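Local structure of ABC transporter, substrate binding protein (3EAF) at residues A[18-23]-A[236-241]; A[62-67]-A[85-90]; A[172-177]-A[196-201]; A[304-309]-A[327-332]. The protein probably captures a solute outside the cell membrane as the substrate-binding component of an ABC transporter and hands it to the membrane-spanning part. All blocks are in the same frame, centred on the assembly; numbering follows the deposited sequence.

Contact 1. Residues A[18-23]-A[236-241]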
loop_
_atom_site.group_PDB
_atom_site.type_symbol
_atom_site.label_atom_id
_atom_site.label_comp_id
_atom_site.label_asym_id
_atom_site.label_seq_id
_atom_site.Cartn_x
_atom_site.Cartn_y
_atom_site.Cartn_z
ATOM N N SER A 18 9.133 7.351 -6.075
ATOM C CA SER A 18 8.237 8.223 -6.840
ATOM C C SER A 18 7.626 7.523 -8.063
ATOM O O SER A 18 6.636 8.000 -8.616
ATOM C CB SER A 18 8.912 9.545 -7.230
ATOM O OG SER A 18 10.105 9.335 -7.965
ATOM N N ASP A 19 8.212 6.393 -8.471
ATOM C CA ASP A 19 7.604 5.526 -9.490
ATOM C C ASP A 19 6.136 5.201 -9.144
ATOM O O ASP A 19 5.274 5.164 -10.030
ATOM C CB ASP A 19 8.432 4.242 -9.732
ATOM C CG ASP A 19 8.726 3.437 -8.449
ATOM O OD1 ASP A 19 8.289 3.819 -7.340
ATOM O OD2 ASP A 19 9.425 2.402 -8.558
ATOM N N VAL A 20 5.864 5.001 -7.854
ATOM C CA VAL A 20 4.503 4.757 -7.354
ATOM C C VAL A 20 3.955 5.951 -6.544
ATOM O O VAL A 20 2.735 6.096 -6.364
ATOM C CB VAL A 20 4.426 3.438 -6.522
ATOM C CG1 VAL A 20 4.694 2.222 -7.408
ATOM C CG2 VAL A 20 5.408 3.454 -5.337
ATOM N N GLY A 21 4.868 6.805 -6.077
ATOM C CA GLY A 21 4.535 7.940 -5.216
ATOM C C GLY A 21 3.815 9.094 -5.891
ATOM O O GLY A 21 2.957 9.736 -5.282
ATOM N N LYS A 22 4.173 9.367 -7.144
ATOM C CA LYS A 22 3.535 10.436 -7.922
ATOM C C LYS A 22 2.029 10.214 -8.060
ATOM O O LYS A 22 1.245 11.113 -7.786
ATOM C CB LYS A 22 4.170 10.558 -9.306
ATOM C CG LYS A 22 5.559 11.182 -9.330
ATOM C CD LYS A 22 6.088 11.193 -10.773
ATOM C CE LYS A 22 7.513 11.714 -10.859
ATOM N NZ LYS A 22 7.589 13.215 -10.773
ATOM N N GLY A 23 1.641 9.004 -8.467
ATOM C CA GLY A 23 0.230 8.634 -8.618
ATOM C C GLY A 23 -0.520 8.726 -7.300
ATOM O O GLY A 23 -1.624 9.267 -7.241
ATOM N N ASP A 236 1.672 -2.823 -11.434
ATOM C CA ASP A 236 0.452 -2.078 -11.791
ATOM C C ASP A 236 0.260 -2.073 -13.308
ATOM O O ASP A 236 0.848 -2.908 -14.009
ATOM C CB ASP A 236 0.414 -0.648 -11.175
ATOM C CG ASP A 236 1.563 0.256 -11.641
ATOM O OD1 ASP A 236 1.812 0.356 -12.864
ATOM O OD2 ASP A 236 2.216 0.893 -10.776
ATOM N N GLU A 237 -0.550 -1.134 -13.800
ATOM C CA GLU A 237 -0.931 -1.042 -15.220
ATOM C C GLU A 237 0.259 -0.918 -16.178
ATOM O O GLU A 237 0.147 -1.272 -17.352
ATOM C CB GLU A 237 -1.902 0.134 -15.442
ATOM C CG GLU A 237 -3.259 -0.008 -14.733
ATOM C CD GLU A 237 -3.263 0.544 -13.314
ATOM O OE1 GLU A 237 -2.175 0.829 -12.762
ATOM O OE2 GLU A 237 -4.363 0.707 -12.746
ATOM N N ARG A 238 1.390 -0.420 -15.666
ATOM C CA ARG A 238 2.613 -0.224 -16.464
ATOM C C ARG A 238 3.435 -1.501 -16.634
ATOM O O ARG A 238 4.320 -1.567 -17.494
ATOM C CB ARG A 238 3.497 0.851 -15.825
ATOM C CG ARG A 238 2.931 2.261 -15.902
ATOM C CD ARG A 238 3.684 3.200 -14.969
ATOM N NE ARG A 238 3.482 2.830 -13.563
ATOM C CZ ARG A 238 4.016 3.468 -12.519
ATOM N NH1 ARG A 238 4.805 4.522 -12.698
ATOM N NH2 ARG A 238 3.761 3.049 -11.289
ATOM N N SER A 239 3.136 -2.512 -15.821
ATOM C CA SER A 239 3.947 -3.737 -15.747
ATOM C C SER A 239 4.120 -4.497 -17.070
ATOM O O SER A 239 5.216 -4.977 -17.345
ATOM C CB SER A 239 3.439 -4.672 -14.637
ATOM O OG SER A 239 3.672 -4.113 -13.353
ATOM N N PRO A 240 3.050 -4.619 -17.893
ATOM C CA PRO A 240 3.251 -5.279 -19.195
ATOM C C PRO A 240 4.345 -4.618 -20.036
ATOM O O PRO A 240 5.184 -5.302 -20.626
ATOM C CB PRO A 240 1.895 -5.125 -19.887
ATOM C CG PRO A 240 0.910 -4.928 -18.783
ATOM C CD PRO A 240 1.646 -4.216 -17.690
ATOM N N GLN A 241 4.330 -3.291 -20.070
ATOM C CA GLN A 241 5.289 -2.505 -20.837
ATOM C C GLN A 241 6.691 -2.502 -20.193
ATOM O O GLN A 241 7.703 -2.586 -20.891
ATOM C CB GLN A 241 4.752 -1.078 -21.025
ATOM C CG GLN A 241 3.381 -0.970 -21.774
ATOM C CD GLN A 241 2.129 -1.416 -20.958
ATOM O OE1 GLN A 241 2.118 -1.405 -19.715
ATOM N NE2 GLN A 241 1.062 -1.793 -21.684
#

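Contact 2. Residues A[62-67]-A[85-90]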
loop_
_atom_site.group_PDB
_atom_site.type_symbol
_atom_site.label_atom_id
_atom_site.label_comp_id
_atom_site.label_asym_id
_atom_site.label_seq_id
_atom_site.Cartn_x
_atom_site.Cartn_y
_atom_site.Cartn_z
ATOM N N THR A 62 15.259 11.989 7.154
ATOM C CA THR A 62 15.561 13.234 7.860
ATOM C C THR A 62 14.474 14.256 7.547
ATOM O O THR A 62 13.893 14.861 8.459
ATOM C CB THR A 62 16.951 13.789 7.459
ATOM O OG1 THR A 62 17.948 12.799 7.747
ATOM C CG2 THR A 62 17.283 15.087 8.243
ATOM N N THR A 63 14.201 14.418 6.251
ATOM C CA THR A 63 13.156 15.311 5.752
ATOM C C THR A 63 11.764 14.941 6.289
ATOM O O THR A 63 10.982 15.829 6.638
ATOM C CB THR A 63 13.150 15.346 4.202
ATOM O OG1 THR A 63 14.491 15.507 3.722
ATOM C CG2 THR A 63 12.312 16.503 3.684
ATOM N N ALA A 64 11.461 13.643 6.368
ATOM C CA ALA A 64 10.188 13.185 6.951
ATOM C C ALA A 64 9.957 13.744 8.364
ATOM O O ALA A 64 8.878 14.262 8.671
ATOM C CB ALA A 64 10.130 11.673 6.984
ATOM N N GLU A 65 10.974 13.632 9.216
ATOM C CA GLU A 65 10.888 14.128 10.595
ATOM C C GLU A 65 10.802 15.660 10.671
ATOM O O GLU A 65 10.128 16.209 11.546
ATOM C CB GLU A 65 12.064 13.599 11.426
ATOM C CG GLU A 65 12.120 12.071 11.507
ATOM C CD GLU A 65 13.174 11.554 12.465
ATOM O OE1 GLU A 65 13.549 12.292 13.405
ATOM O OE2 GLU A 65 13.631 10.402 12.281
ATOM N N GLU A 66 11.475 16.342 9.748
ATOM C CA GLU A 66 11.390 17.804 9.656
ATOM C C GLU A 66 9.981 18.288 9.271
ATOM O O GLU A 66 9.440 19.213 9.892
ATOM C CB GLU A 66 12.447 18.338 8.686
ATOM C CG GLU A 66 13.854 18.358 9.292
ATOM C CD GLU A 66 14.969 18.372 8.259
ATOM O OE1 GLU A 66 14.687 18.302 7.042
ATOM O OE2 GLU A 66 16.144 18.446 8.675
ATOM N N TYR A 67 9.390 17.656 8.258
ATOM C CA TYR A 67 8.029 17.996 7.840
ATOM C C TYR A 67 6.971 17.593 8.863
ATOM O O TYR A 67 5.931 18.251 8.967
ATOM C CB TYR A 67 7.705 17.407 6.468
ATOM C CG TYR A 67 8.443 18.058 5.318
ATOM C CD1 TYR A 67 8.744 19.421 5.329
ATOM C CD2 TYR A 67 8.825 17.314 4.200
ATOM C CE1 TYR A 67 9.419 20.021 4.265
ATOM C CE2 TYR A 67 9.484 17.908 3.132
ATOM C CZ TYR A 67 9.785 19.260 3.176
ATOM O OH TYR A 67 10.442 19.853 2.120
ATOM N N THR A 85 7.477 3.263 4.885
ATOM C CA THR A 85 7.520 2.365 6.054
ATOM C C THR A 85 8.494 2.839 7.136
ATOM O O THR A 85 8.119 2.919 8.313
ATOM C CB THR A 85 7.833 0.896 5.655
ATOM O OG1 THR A 85 6.695 0.335 5.001
ATOM C CG2 THR A 85 8.166 0.036 6.886
ATOM N N ALA A 86 9.730 3.149 6.738
ATOM C CA ALA A 86 10.758 3.590 7.685
ATOM C C ALA A 86 10.302 4.801 8.497
ATOM O O ALA A 86 10.295 4.753 9.727
ATOM C CB ALA A 86 12.096 3.886 6.969
ATOM N N ASP A 87 9.907 5.876 7.815
ATOM C CA ASP A 87 9.474 7.082 8.527
ATOM C C ASP A 87 8.169 6.920 9.319
ATOM O O ASP A 87 8.069 7.420 10.443
ATOM C CB ASP A 87 9.461 8.335 7.636
ATOM C CG ASP A 87 8.732 8.133 6.321
ATOM O OD1 ASP A 87 9.301 7.512 5.393
ATOM O OD2 ASP A 87 7.607 8.648 6.195
ATOM N N THR A 88 7.186 6.218 8.746
ATOM C CA THR A 88 5.914 5.979 9.436
ATOM C C THR A 88 6.139 5.201 10.733
ATOM O O THR A 88 5.531 5.526 11.761
ATOM C CB THR A 88 4.859 5.266 8.540
ATOM O OG1 THR A 88 4.782 5.904 7.261
ATOM C CG2 THR A 88 3.481 5.301 9.193
ATOM N N GLU A 89 7.005 4.182 10.674
ATOM C CA GLU A 89 7.400 3.392 11.854
ATOM C C GLU A 89 8.134 4.225 12.900
ATOM O O GLU A 89 7.818 4.159 14.098
ATOM C CB GLU A 89 8.257 2.181 11.452
ATOM C CG GLU A 89 7.451 0.958 10.997
ATOM C CD GLU A 89 8.312 -0.251 10.645
ATOM O OE1 GLU A 89 9.528 -0.221 10.935
ATOM O OE2 GLU A 89 7.767 -1.227 10.076
ATOM N N LYS A 90 9.113 5.001 12.438
ATOM C CA LYS A 90 9.899 5.880 13.299
ATOM C C LYS A 90 9.007 6.867 14.054
ATOM O O LYS A 90 9.223 7.120 15.244
ATOM C CB LYS A 90 10.956 6.624 12.470
ATOM C CG LYS A 90 11.792 7.673 13.229
ATOM C CD LYS A 90 12.889 7.036 14.083
ATOM C CE LYS A 90 13.895 8.091 14.592
ATOM N NZ LYS A 90 14.978 8.408 13.593
#

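Contact 3. Residues A[172-177]-A[196-201]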
loop_
_atom_site.group_PDB
_atom_site.type_symbol
_atom_site.label_atom_id
_atom_site.label_comp_id
_atom_site.label_asym_id
_atom_site.label_seq_id
_atom_site.Cartn_x
_atom_site.Cartn_y
_atom_site.Cartn_z
ATOM N N GLN A 172 9.239 -24.024 -0.003
ATOM C CA GLN A 172 10.599 -24.100 0.522
ATOM C C GLN A 172 11.360 -22.860 0.091
ATOM O O GLN A 172 11.598 -22.655 -1.102
ATOM C CB GLN A 172 11.300 -25.388 0.041
ATOM C CG GLN A 172 12.844 -25.328 -0.044
ATOM C CD GLN A 172 13.583 -25.448 1.299
ATOM O OE1 GLN A 172 12.993 -25.734 2.348
ATOM N NE2 GLN A 172 14.899 -25.230 1.255
ATOM N N VAL A 173 11.726 -22.026 1.062
ATOM C CA VAL A 173 12.531 -20.831 0.789
ATOM C C VAL A 173 13.966 -21.267 0.502
ATOM O O VAL A 173 14.631 -21.843 1.371
ATOM C CB VAL A 173 12.491 -19.823 1.974
ATOM C CG1 VAL A 173 13.500 -18.694 1.776
ATOM C CG2 VAL A 173 11.078 -19.266 2.163
ATOM N N VAL A 174 14.434 -20.988 -0.715
ATOM C CA VAL A 174 15.754 -21.447 -1.173
ATOM C C VAL A 174 16.875 -20.423 -0.988
ATOM O O VAL A 174 18.053 -20.762 -1.104
ATOM C CB VAL A 174 15.744 -21.928 -2.659
ATOM C CG1 VAL A 174 14.913 -23.190 -2.810
ATOM C CG2 VAL A 174 15.268 -20.818 -3.615
ATOM N N GLY A 175 16.507 -19.176 -0.703
ATOM C CA GLY A 175 17.493 -18.123 -0.501
ATOM C C GLY A 175 16.891 -16.735 -0.474
ATOM O O GLY A 175 15.737 -16.544 -0.870
ATOM N N ASP A 176 17.682 -15.787 0.028
ATOM C CA ASP A 176 17.393 -14.355 -0.015
ATOM C C ASP A 176 18.371 -13.724 -0.992
ATOM O O ASP A 176 19.545 -14.083 -1.007
ATOM C CB ASP A 176 17.618 -13.706 1.354
ATOM C CG ASP A 176 16.578 -14.100 2.378
ATOM O OD1 ASP A 176 15.835 -15.076 2.157
ATOM O OD2 ASP A 176 16.507 -13.425 3.424
ATOM N N TYR A 177 17.894 -12.771 -1.787
ATOM C CA TYR A 177 18.713 -12.129 -2.818
ATOM C C TYR A 177 18.560 -10.617 -2.716
ATOM O O TYR A 177 17.441 -10.096 -2.694
ATOM C CB TYR A 177 18.347 -12.670 -4.217
ATOM C CG TYR A 177 18.500 -14.178 -4.282
ATOM C CD1 TYR A 177 19.691 -14.759 -4.707
ATOM C CD2 TYR A 177 17.479 -15.021 -3.843
ATOM C CE1 TYR A 177 19.845 -16.143 -4.733
ATOM C CE2 TYR A 177 17.628 -16.396 -3.857
ATOM C CZ TYR A 177 18.812 -16.954 -4.303
ATOM O OH TYR A 177 18.957 -18.329 -4.319
ATOM N N LEU A 196 18.976 -18.136 -10.587
ATOM C CA LEU A 196 18.999 -19.191 -11.596
ATOM C C LEU A 196 19.751 -20.439 -11.117
ATOM O O LEU A 196 19.320 -21.560 -11.374
ATOM C CB LEU A 196 19.587 -18.654 -12.908
ATOM C CG LEU A 196 19.647 -19.532 -14.161
ATOM C CD1 LEU A 196 18.268 -20.026 -14.584
ATOM C CD2 LEU A 196 20.317 -18.774 -15.289
ATOM N N ALA A 197 20.853 -20.237 -10.399
ATOM C CA ALA A 197 21.628 -21.336 -9.808
ATOM C C ALA A 197 20.811 -22.213 -8.855
ATOM O O ALA A 197 21.095 -23.404 -8.707
ATOM C CB ALA A 197 22.858 -20.796 -9.104
ATOM N N ALA A 198 19.800 -21.628 -8.215
ATOM C CA ALA A 198 18.944 -22.361 -7.276
ATOM C C ALA A 198 17.665 -22.886 -7.940
ATOM O O ALA A 198 16.928 -23.679 -7.346
ATOM C CB ALA A 198 18.610 -21.495 -6.070
ATOM N N ASP A 199 17.426 -22.443 -9.174
ATOM C CA ASP A 199 16.255 -22.837 -9.970
ATOM C C ASP A 199 14.924 -22.847 -9.172
ATOM O O ASP A 199 14.278 -23.892 -9.041
ATOM C CB ASP A 199 16.512 -24.184 -10.669
ATOM C CG ASP A 199 15.413 -24.562 -11.656
ATOM O OD1 ASP A 199 14.905 -23.676 -12.381
ATOM O OD2 ASP A 199 15.063 -25.760 -11.703
ATOM N N PRO A 200 14.514 -21.674 -8.640
ATOM C CA PRO A 200 13.244 -21.627 -7.913
ATOM C C PRO A 200 12.049 -21.732 -8.862
ATOM O O PRO A 200 12.172 -21.412 -10.048
ATOM C CB PRO A 200 13.270 -20.248 -7.247
ATOM C CG PRO A 200 14.123 -19.410 -8.140
ATOM C CD PRO A 200 15.170 -20.348 -8.690
ATOM N N ASP A 201 10.919 -22.203 -8.343
ATOM C CA ASP A 201 9.676 -22.226 -9.102
ATOM C C ASP A 201 9.009 -20.858 -9.008
ATOM O O ASP A 201 8.349 -20.417 -9.949
ATOM C CB ASP A 201 8.728 -23.295 -8.547
ATOM C CG ASP A 201 9.352 -24.674 -8.535
ATOM O OD1 ASP A 201 9.562 -25.231 -9.631
ATOM O OD2 ASP A 201 9.640 -25.192 -7.430
#

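Contact 4. Residues A[304-309]-A[327-332]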
loop_
_atom_site.group_PDB
_atom_site.type_symbol
_atom_site.label_atom_id
_atom_site.label_comp_id
_atom_site.label_asym_id
_atom_site.label_seq_id
_atom_site.Cartn_x
_atom_site.Cartn_y
_atom_site.Cartn_z
ATOM N N ILE A 304 -14.298 11.598 9.824
ATOM C CA ILE A 304 -14.886 12.917 10.095
ATOM C C ILE A 304 -16.419 12.886 10.077
ATOM O O ILE A 304 -17.069 13.491 10.932
ATOM C CB ILE A 304 -14.366 13.997 9.104
ATOM C CG1 ILE A 304 -12.851 14.159 9.250
ATOM C CG2 ILE A 304 -15.091 15.342 9.324
ATOM C CD1 ILE A 304 -12.198 14.856 8.091
ATOM N N GLU A 305 -16.982 12.172 9.107
ATOM C CA GLU A 305 -18.433 12.003 9.001
ATOM C C GLU A 305 -19.026 11.198 10.158
ATOM O O GLU A 305 -20.245 11.171 10.333
ATOM C CB GLU A 305 -18.800 11.355 7.666
ATOM C CG GLU A 305 -18.537 12.236 6.464
ATOM C CD GLU A 305 -18.675 11.509 5.141
ATOM O OE1 GLU A 305 -18.529 10.259 5.102
ATOM O OE2 GLU A 305 -18.914 12.195 4.123
ATOM N N SER A 306 -18.152 10.556 10.939
ATOM C CA SER A 306 -18.533 9.710 12.072
ATOM C C SER A 306 -18.421 10.409 13.429
ATOM O O SER A 306 -18.768 9.815 14.456
ATOM C CB SER A 306 -17.671 8.441 12.097
ATOM O OG SER A 306 -17.774 7.727 10.879
ATOM N N VAL A 307 -17.923 11.646 13.444
ATOM C CA VAL A 307 -17.786 12.399 14.698
ATOM C C VAL A 307 -18.692 13.630 14.751
ATOM O O VAL A 307 -19.162 14.118 13.717
ATOM C CB VAL A 307 -16.311 12.809 15.007
ATOM C CG1 VAL A 307 -15.419 11.585 15.091
ATOM C CG2 VAL A 307 -15.768 13.803 13.986
ATOM N N THR A 308 -18.947 14.108 15.965
ATOM C CA THR A 308 -19.616 15.385 16.173
ATOM C C THR A 308 -18.587 16.503 16.039
ATOM O O THR A 308 -17.389 16.278 16.236
ATOM C CB THR A 308 -20.295 15.477 17.565
ATOM O OG1 THR A 308 -19.303 15.473 18.597
ATOM C CG2 THR A 308 -21.266 14.321 17.783
ATOM N N SER A 309 -19.055 17.703 15.696
ATOM C CA SER A 309 -18.184 18.867 15.574
ATOM C C SER A 309 -17.550 19.243 16.914
ATOM O O SER A 309 -16.407 19.700 16.955
ATOM C CB SER A 309 -18.944 20.059 14.983
ATOM O OG SER A 309 -20.110 20.344 15.733
ATOM N N ASN A 327 -16.204 1.899 13.949
ATOM C CA ASN A 327 -17.045 1.778 12.758
ATOM C C ASN A 327 -16.448 0.856 11.697
ATOM O O ASN A 327 -15.228 0.792 11.536
ATOM C CB ASN A 327 -17.283 3.158 12.117
ATOM C CG ASN A 327 -17.919 4.152 13.066
ATOM O OD1 ASN A 327 -17.239 5.021 13.622
ATOM N ND2 ASN A 327 -19.227 4.033 13.261
ATOM N N THR A 328 -17.324 0.161 10.973
ATOM C CA THR A 328 -16.954 -0.577 9.773
ATOM C C THR A 328 -17.087 0.343 8.560
ATOM O O THR A 328 -18.100 1.027 8.413
ATOM C CB THR A 328 -17.835 -1.830 9.612
ATOM O OG1 THR A 328 -17.514 -2.754 10.654
ATOM C CG2 THR A 328 -17.619 -2.507 8.256
ATOM N N PHE A 329 -16.064 0.372 7.706
ATOM C CA PHE A 329 -16.045 1.294 6.567
ATOM C C PHE A 329 -16.058 0.582 5.224
ATOM O O PHE A 329 -15.413 -0.460 5.045
ATOM C CB PHE A 329 -14.817 2.215 6.629
ATOM C CG PHE A 329 -14.751 3.066 7.867
ATOM C CD1 PHE A 329 -15.472 4.253 7.953
ATOM C CD2 PHE A 329 -13.964 2.685 8.945
ATOM C CE1 PHE A 329 -15.412 5.041 9.095
ATOM C CE2 PHE A 329 -13.906 3.462 10.088
ATOM C CZ PHE A 329 -14.619 4.643 10.164
ATOM N N ASP A 330 -16.789 1.159 4.276
ATOM C CA ASP A 330 -16.726 0.717 2.890
ATOM C C ASP A 330 -16.396 1.919 2.014
ATOM O O ASP A 330 -17.073 2.952 2.067
ATOM C CB ASP A 330 -18.036 0.050 2.444
ATOM C CG ASP A 330 -18.033 -0.326 0.958
ATOM O OD1 ASP A 330 -17.013 -0.839 0.460
ATOM O OD2 ASP A 330 -19.059 -0.104 0.282
ATOM N N LEU A 331 -15.344 1.779 1.220
ATOM C CA LEU A 331 -14.881 2.857 0.362
ATOM C C LEU A 331 -15.352 2.602 -1.063
ATOM O O LEU A 331 -14.555 2.340 -1.966
ATOM C CB LEU A 331 -13.354 2.990 0.458
ATOM C CG LEU A 331 -12.717 3.883 1.541
ATOM C CD1 LEU A 331 -13.597 4.167 2.773
ATOM C CD2 LEU A 331 -11.373 3.314 1.973
ATOM N N GLY A 332 -16.670 2.663 -1.244
ATOM C CA GLY A 332 -17.296 2.458 -2.553
ATOM C C GLY A 332 -16.966 1.124 -3.199
ATOM O O GLY A 332 -16.970 1.006 -4.423
#

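Contact 1. Residues A[18-23]-A[236-241]
V20 and D236 bring the two backbones within 9.1 Å between CA atoms, too far for main chains to meet, so the side chain of R238 spans the gap. Its guanidinium approaches the start of helix 18-38 end-on: R238 NH1 and NH2 converge on a single acceptor, the carbonyl oxygen D19 O, at 2.8 and 2.9 Å. Both bonds are bent, the NH2 one coming from above the carbonyl plane. The chain's turn at chi3 (-66°) leaves the other edge of the group to D236. There R238 NE reaches D236 OD1 at 3.1 Å and R238 NH2 reaches D236 OD2 at 2.7 Å, both nearly straight; OD1 also accepts R238 N as a capping bond, and D236 N bonds S239 OG, the two residues forming a capping box. A leucine in place of R238 would probably leave D19 O without both donors and strip D236 of its salt bridge to the arginine, though R289 also pairs with it. V20 CG1 lies beside R238 NH2, crossing the arginine at about a right angle. Around this bridge, D19 OD2 bonds T208 and S210, I209 of helix 209-222 covers D19, D236 and R238, and helix 288-304 supplies R289, tying the lobes together.

Contact 2. Residues A[62-67]-A[85-90]
The carboxylate of D87 has the methyl group of A64 over one face, with A64 CB 3.9 Å from D87 CG, whereas the carboxylate of E65 is met by K90 at one oxygen, on the syn lone pair of OE2. These pairs join helices 61-74 and 85-98, which belong to consecutive beta-alpha-beta crossovers of the Rossmann-like first lobe, connected through strand 79-82. The helices come near each other at A64 and D87, their CA atoms 6.3 Å apart and A64 CB 3.5 Å from D87 CB; the small alanine permits this. The backbone of D87 points CB at A64, and chi1 (50°), with CG between the backbone N and the carbonyl carbon, turns the acid toward Y57, whose hydroxyl bonds D87 OD1. Toward the solvent side the union becomes ionic. E65 extends beyond CG, and K90 crosses it at about a right angle. A valine in place of E65 would probably leave the ammonium of K90 without its mate on the facing helix and set the lysine's end free to turn. As it stands, the lysine doubles back through bends at chi2 and chi4, curling round the oxygen: K90 NZ lies 2.7 Å from E65 OE2, while K90 CE and CG are 3.3 and 3.4 Å from the same atom.

Contact 3. Residues A[172-177]-A[196-201]
V174 CG2 is the methyl that carries most of this contact: it lies 4.2 Å from A198 CB and equally far from P200 CB, so one branch of the valine faces both the alanine and the proline ring. Its first torsion (chi1 -67°) puts that branch between the backbone N and the carbonyl carbon, and the valine crosses P200 at about a right angle. Further along the strand, Y177 brings its hydroxyl end up to the same alanine, with Y177 OH 3.6 Å from A198 CB. A198 thus receives an aliphatic branch and a phenol end, all by van der Waals contact. What positions these groups lies one step out. G175, between the two strand residues, gives the phenol room, since a CB built on it would fall 2.8 Å from Y177 OH. On the loop side, D199 adopts a positive phi (44°) where the chain leaves the helix, and D199 N still bonds L196 O, a turn that presents A198 and P200 to the strand. The tyrosine ring also packs on I191, E194 and M195 of helix 185-196. The contact therefore sits inside a beta-alpha-beta crossover: edge strand 171-178, paired with strand 142-148, is packed against the loop leading from that helix into strand 202-205, which lies on the other side of 142-148.

Contact 4. Residues A[304-309]-A[327-332]
S306, N327 and F329 all place their first side-chain atom beyond CB beside the backbone N and opposite the carbonyl carbon (chi1 -57°, -58° and -60°), and from two separate loops these similar rotations send the groups toward a common point. S306 and N327 are the nearest backbone positions, yet their CA atoms stand 8.1 Å apart, so the meeting is left to the side chains. The serine projects from a type I turn, I304 to V307. Its CB and hydroxyl lie alongside the end of N327. The same hydroxyl comes to the rim of the phenyl ring, near its plane, with S306 OG 4.0 Å from F329 CE1. The stronger partner of that oxygen is the backbone carbonyl of K302, one turn back in helix 288-304. The ring of F329 is buried against L299, K302 and L324, wedged between helices 288-304 and 317-326. The magnesium site lies close by: the side chain of F329 is about 5 Å from that of Y341, which with E325 and D340 binds the metal, and the ion is about 7 Å from the side chain of N327. Chemically, then, the two loops adjoin by light van der Waals touches; the serine hydroxyl has its hydrogen-bond partner in the last turn of helix 288-304, and its oxygen at the ring's hydrogen-bearing rim is probably a mildly favourable electrostatic neighbour.

The four contacts illustrate how a two-lobed binding protein is assembled. Contact 2 joins crossover helices of the lobe built on the sheet containing strand 3-11, and contact 4 lies on that lobe too, about 27 Å away between centres. Contact 3 belongs to the other lobe, at its edge strand 171-178, its centre about 45 Å from that of contact 4 and across the chain's centre from it. Contact 1 connects the lobes; in sequence it encloses contacts 2 and 3, which follow one another, and closes before contact 4 opens. Helix 288-304 links contacts 1 and 4, giving R289 to one and K302 to the other. Such an arrangement, with crossovers inside each lobe and a polar bridge between them, is consistent with lobes enclosing a ligand cleft.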